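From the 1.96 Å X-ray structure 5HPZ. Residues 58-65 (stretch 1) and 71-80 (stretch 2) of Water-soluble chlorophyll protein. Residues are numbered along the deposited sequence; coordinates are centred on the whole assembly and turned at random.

Stretch 1, residues 58-65: VSFGYEPV
Stretch 2 71-80: YIYTSTTINI

A short antiparallel ladder can be supplemented by a few large side chains, as these stretches of water-soluble chlorophyll protein, burying 672 Å² between them, illustrate. Strand 58-62 runs against Ile 78 to Ile 80 at 156°. The hydrogen-bonded pair is Gly 61 with Asn 79: Gly 61 N donates to Asn 79 O at 3.2 Å, and Asn 79 N to Gly 61 O at 2.9 Å. Non-hydrogen-bonded pairs flank it, Phe 60 with Ile 80 (CA to CA 4.9 Å) and Tyr 62 with Ile 78 (CA to CA 4.2 Å).

Tyr 62 (phi/psi -71/145; chi1 -70°, m; chi2 -71°) is the most covered residue. Its CA-to-CB bond points away, yet the ring returns to receive Ile 72 CD1 (m, m) over one face, 4.0 Å from the ring centroid. Tyr 73 N donates to Tyr 62 OH at 3.0 Å, although that hydroxyl is crowded and less surely placed.

Phe 60 (-109/138; chi1 m) shares a sheet face with Ile 80 (m, t). Phe 60 CD1 lies 3.9 Å from Ile 80 CG1, at the edge of the Phe 60 ring, and 3.6 Å from Ile 78 CD1 (p, t).

Glu 63 (-161/122) adds two hydrogen bonds past the last bridge: its N donates to Thr 77 O at 3.2 Å, while Thr 77 OG1 (chi1 p) donates to Glu 63 O at a very short 2.4 Å.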

# COMPACT_ATOMS: atom_id res chain seq x y z
N VAL A 58 17.20 -18.50 0.17
CA VAL A 58 16.71 -19.51 1.09
C VAL A 58 17.88 -20.44 1.48
O VAL A 58 18.97 -20.39 0.87
CB VAL A 58 15.66 -20.41 0.44
CG1 VAL A 58 14.45 -19.60 -0.05
CG2 VAL A 58 16.26 -21.19 -0.71
N SER A 59 17.64 -21.28 2.47
CA SER A 59 18.53 -22.38 2.77
C SER A 59 17.70 -23.56 3.14
O SER A 59 16.56 -23.41 3.60
CB SER A 59 19.50 -22.00 3.90
OG SER A 59 18.77 -21.66 5.06
N PHE A 60 18.26 -24.74 2.92
CA PHE A 60 17.57 -26.01 3.15
C PHE A 60 18.17 -26.73 4.38
O PHE A 60 19.41 -26.78 4.57
CB PHE A 60 17.78 -26.88 1.93
CG PHE A 60 17.55 -26.17 0.62
CD1 PHE A 60 16.26 -25.86 0.22
CD2 PHE A 60 18.59 -25.75 -0.15
CE1 PHE A 60 16.04 -25.20 -0.98
CE2 PHE A 60 18.37 -25.12 -1.36
CZ PHE A 60 17.08 -24.83 -1.77
N GLY A 61 17.30 -27.30 5.20
CA GLY A 61 17.74 -28.10 6.36
C GLY A 61 16.89 -29.35 6.45
O GLY A 61 15.69 -29.31 6.21
N TYR A 62 17.51 -30.46 6.84
CA TYR A 62 16.80 -31.72 6.95
C TYR A 62 15.86 -31.70 8.09
O TYR A 62 16.14 -31.12 9.12
CB TYR A 62 17.75 -32.90 7.13
CG TYR A 62 18.56 -33.22 5.89
CD1 TYR A 62 17.96 -33.80 4.75
CD2 TYR A 62 19.95 -32.97 5.85
CE1 TYR A 62 18.72 -34.10 3.63
CE2 TYR A 62 20.71 -33.25 4.73
CZ TYR A 62 20.10 -33.82 3.61
OH TYR A 62 20.91 -34.11 2.49
N GLU A 63 14.74 -32.37 7.91
CA GLU A 63 13.77 -32.55 8.94
C GLU A 63 12.96 -33.73 8.45
O GLU A 63 12.45 -33.69 7.31
CB GLU A 63 12.88 -31.31 9.09
CG GLU A 63 11.62 -31.55 9.92
CD GLU A 63 11.91 -31.92 11.35
OE1 GLU A 63 12.89 -31.35 11.93
OE2 GLU A 63 11.16 -32.77 11.87
N PRO A 64 12.90 -34.80 9.24
CA PRO A 64 13.69 -34.92 10.49
C PRO A 64 15.18 -35.06 10.19
O PRO A 64 15.59 -35.05 9.00
CB PRO A 64 13.14 -36.20 11.16
CG PRO A 64 12.22 -36.84 10.17
CD PRO A 64 11.84 -35.81 9.12
N VAL A 65 15.98 -35.03 11.25
CA VAL A 65 17.19 -35.88 11.38
C VAL A 65 18.30 -35.75 10.32
O VAL A 65 18.75 -34.65 10.00
CB VAL A 65 16.73 -37.38 11.61
CG1 VAL A 65 16.29 -38.12 10.33
CG2 VAL A 65 17.77 -38.21 12.41
N TYR A 71 25.38 -32.07 3.01
CA TYR A 71 24.94 -32.01 1.60
C TYR A 71 23.46 -32.35 1.48
O TYR A 71 22.96 -33.20 2.22
CB TYR A 71 25.78 -32.93 0.69
CG TYR A 71 27.20 -32.41 0.44
CD1 TYR A 71 27.43 -31.04 0.22
CD2 TYR A 71 28.30 -33.27 0.44
CE1 TYR A 71 28.70 -30.55 0.01
CE2 TYR A 71 29.58 -32.78 0.20
CZ TYR A 71 29.77 -31.42 -0.00
OH TYR A 71 31.01 -30.89 -0.23
N ILE A 72 22.78 -31.66 0.56
CA ILE A 72 21.36 -31.92 0.31
C ILE A 72 21.15 -32.94 -0.80
O ILE A 72 21.74 -32.84 -1.90
CB ILE A 72 20.56 -30.62 0.04
CG1 ILE A 72 20.66 -29.69 1.25
CG2 ILE A 72 19.09 -30.94 -0.22
CD1 ILE A 72 20.10 -30.27 2.51
N TYR A 73 20.33 -33.94 -0.45
CA TYR A 73 19.91 -35.05 -1.29
C TYR A 73 18.48 -34.92 -1.75
O TYR A 73 17.63 -34.37 -1.06
CB TYR A 73 20.16 -36.42 -0.58
CG TYR A 73 21.65 -36.71 -0.52
CD1 TYR A 73 22.48 -36.05 0.41
CD2 TYR A 73 22.25 -37.55 -1.44
CE1 TYR A 73 23.87 -36.24 0.44
CE2 TYR A 73 23.64 -37.75 -1.44
CZ TYR A 73 24.44 -37.10 -0.49
OH TYR A 73 25.80 -37.28 -0.47
N THR A 74 18.22 -35.43 -2.94
CA THR A 74 16.87 -35.56 -3.45
C THR A 74 16.03 -36.49 -2.60
O THR A 74 16.56 -37.22 -1.78
CB THR A 74 16.85 -36.11 -4.89
OG1 THR A 74 17.65 -37.28 -4.98
CG2 THR A 74 17.41 -35.06 -5.85
N SER A 75 14.72 -36.39 -2.78
CA SER A 75 13.78 -37.36 -2.28
C SER A 75 13.87 -37.48 -0.76
O SER A 75 13.54 -38.51 -0.17
CB SER A 75 14.00 -38.75 -2.95
OG SER A 75 14.03 -38.72 -4.39
N THR A 76 14.30 -36.42 -0.11
CA THR A 76 14.51 -36.48 1.33
C THR A 76 13.89 -35.19 1.91
O THR A 76 14.17 -34.08 1.37
CB THR A 76 16.02 -36.62 1.68
OG1 THR A 76 16.69 -37.59 0.83
CG2 THR A 76 16.21 -36.98 3.18
N THR A 77 13.08 -35.32 2.98
CA THR A 77 12.32 -34.17 3.50
C THR A 77 13.21 -33.12 4.16
O THR A 77 14.11 -33.43 4.94
CB THR A 77 11.18 -34.53 4.45
OG1 THR A 77 11.70 -35.20 5.61
CG2 THR A 77 10.18 -35.39 3.73
N ILE A 78 12.98 -31.88 3.77
CA ILE A 78 13.67 -30.76 4.28
C ILE A 78 12.60 -29.71 4.60
O ILE A 78 11.45 -29.81 4.14
CB ILE A 78 14.66 -30.19 3.24
CG1 ILE A 78 13.92 -29.79 1.94
CG2 ILE A 78 15.74 -31.20 2.89
CD1 ILE A 78 14.77 -29.03 0.95
N ASN A 79 13.02 -28.72 5.38
CA ASN A 79 12.36 -27.41 5.46
C ASN A 79 13.09 -26.48 4.53
O ASN A 79 14.30 -26.64 4.26
CB ASN A 79 12.38 -26.82 6.89
CG ASN A 79 11.69 -27.72 7.93
OD1 ASN A 79 12.20 -27.86 9.03
ND2 ASN A 79 10.54 -28.30 7.58
N ILE A 80 12.34 -25.51 4.00
CA ILE A 80 12.91 -24.45 3.16
C ILE A 80 12.63 -23.13 3.87
O ILE A 80 11.51 -22.83 4.24
CB ILE A 80 12.27 -24.43 1.77
CG1 ILE A 80 12.44 -25.80 1.10
CG2 ILE A 80 12.83 -23.32 0.93
CD1 ILE A 80 11.64 -25.94 -0.19